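Local coordinates for histidine phosphotransferase (PDB 2OOC), which probably relays phosphoryl groups through a histidine between receiver domains in a phosphorelay, and is an essential regulator of stalk biogenesis in Caulobacter crescentus, at residues A[44-48]-A[85-89]. Sequence-based numbering, arbitrary orientation. Where two conformers were deposited one is given.
Sequences MLDPT and LEGVR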
loop_
_atom_site.group_PDB
_atom_site.type_symbol
_atom_site.label_atom_id
_atom_site.label_comp_id
_atom_site.label_asym_id
_atom_site.label_seq_id
_atom_site.Cartn_x
_atom_site.Cartn_y
_atom_site.Cartn_z
HETATM N N MSE A 44 9.315 4.090 9.839
HETATM C CA MSE A 44 9.051 3.695 11.227
HETATM C C MSE A 44 8.894 2.216 11.420
HETATM O O MSE A 44 8.745 1.753 12.560
HETATM C CB MSE A 44 7.800 4.342 11.733
HETATM C CG MSE A 44 7.818 5.815 11.486
HETATM SE SE MSE A 44 6.259 6.518 12.230
HETATM C CE MSE A 44 6.293 8.256 11.475
ATOM N N LEU A 45 8.955 1.440 10.326
ATOM C CA LEU A 45 8.787 -0.004 10.368
ATOM C C LEU A 45 10.084 -0.676 10.761
ATOM O O LEU A 45 10.745 -1.416 9.975
ATOM C CB LEU A 45 8.279 -0.536 9.027
ATOM C CG LEU A 45 6.902 0.003 8.643
ATOM C CD1 LEU A 45 6.570 -0.337 7.231
ATOM C CD2 LEU A 45 5.849 -0.574 9.562
ATOM N N ASP A 46 10.463 -0.452 12.007
ATOM C CA ASP A 46 11.774 -0.865 12.548
ATOM C C ASP A 46 11.515 -1.063 14.028
ATOM O O ASP A 46 11.009 -0.157 14.676
ATOM C CB ASP A 46 12.744 0.319 12.325
ATOM C CG ASP A 46 14.121 0.146 12.943
ATOM O OD1 ASP A 46 14.302 -0.588 13.918
ATOM O OD2 ASP A 46 15.027 0.864 12.472
ATOM N N PRO A 47 11.879 -2.215 14.612
ATOM C CA PRO A 47 11.566 -2.427 16.034
ATOM C C PRO A 47 12.206 -1.428 17.012
ATOM O O PRO A 47 11.714 -1.299 18.128
ATOM C CB PRO A 47 12.035 -3.865 16.281
ATOM C CG PRO A 47 13.059 -4.087 15.260
ATOM C CD PRO A 47 12.613 -3.354 14.024
ATOM N N THR A 48 13.253 -0.709 16.597
ATOM C CA THR A 48 13.898 0.251 17.426
ATOM C C THR A 48 13.322 1.649 17.203
ATOM O O THR A 48 13.780 2.576 17.833
ATOM C CB THR A 48 15.411 0.315 17.197
ATOM O OG1 THR A 48 15.636 0.857 15.890
ATOM C CG2 THR A 48 16.012 -1.091 17.272
ATOM N N LEU A 85 8.419 -7.178 11.431
ATOM C CA LEU A 85 8.466 -5.898 10.720
ATOM C C LEU A 85 9.142 -6.032 9.368
ATOM O O LEU A 85 8.750 -5.396 8.395
ATOM C CB LEU A 85 9.145 -4.840 11.533
ATOM C CG LEU A 85 8.220 -4.275 12.643
ATOM C CD1 LEU A 85 8.972 -3.451 13.687
ATOM C CD2 LEU A 85 7.032 -3.441 12.090
ATOM N N GLU A 86 10.123 -6.915 9.247
ATOM C CA GLU A 86 10.668 -7.177 7.944
ATOM C C GLU A 86 9.617 -7.707 6.951
ATOM O O GLU A 86 9.587 -7.312 5.759
ATOM C CB GLU A 86 11.828 -8.168 8.089
ATOM C CG GLU A 86 12.562 -8.506 6.791
ATOM C CD GLU A 86 13.818 -9.418 7.009
ATOM O OE1 GLU A 86 14.193 -9.696 8.171
ATOM O OE2 GLU A 86 14.397 -9.854 5.997
ATOM N N GLY A 87 8.723 -8.551 7.440
ATOM C CA GLY A 87 7.652 -9.076 6.616
ATOM C C GLY A 87 6.675 -7.985 6.157
ATOM O O GLY A 87 6.155 -7.984 5.032
ATOM N N VAL A 88 6.386 -7.039 7.056
ATOM C CA VAL A 88 5.609 -5.854 6.681
ATOM C C VAL A 88 6.316 -5.013 5.609
ATOM O O VAL A 88 5.711 -4.642 4.613
ATOM C CB VAL A 88 5.258 -4.985 7.897
ATOM C CG1 VAL A 88 4.385 -3.802 7.488
ATOM C CG2 VAL A 88 4.494 -5.857 8.941
ATOM N N ARG A 89 7.612 -4.768 5.805
ATOM C CA ARG A 89 8.379 -4.012 4.846
ATOM C C ARG A 89 8.387 -4.630 3.461
ATOM O O ARG A 89 8.229 -3.935 2.461
ATOM C CB ARG A 89 9.814 -3.773 5.340
ATOM C CG ARG A 89 9.889 -2.894 6.541
ATOM C CD ARG A 89 11.240 -2.276 6.708
ATOM N NE ARG A 89 12.262 -3.330 6.799
ATOM C CZ ARG A 89 12.605 -3.981 7.896
ATOM N NH1 ARG A 89 12.061 -3.688 9.062
ATOM N NH2 ARG A 89 13.536 -4.950 7.861
#
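In the helical bundle expected of an Hpt domain, the loop between helices 24-41 and 52-66 packs against the first turn of helix 85-111. Leu45, at the centre of an inverse gamma turn, provides most of the apolar contact on the loop side: its CD2 lies 4.0 Å from CD2 of Leu85, and its CD1 4.1 Å from CG1 of Val88. Both leucines also touch Val56 of helix 52-66, and Leu85 and Val88 touch Cys78 of helix 69-79, so the cluster brings the loop together with three helices. Further out, Pro47 rests on Leu85, CD to CD1 at 3.7 Å. Within the loop, Asp46 OD1 accepts from Thr48 N at 2.9 Å, an Asx turn. A single hydrogen bond joins loop to helix beside the apolar patch: Arg89 leaves the helix sideways, but its end reaches the loop, and its NH1 donates to the backbone oxygen of Leu45, NH1 to O 2.8 Å, near the guanidinium plane.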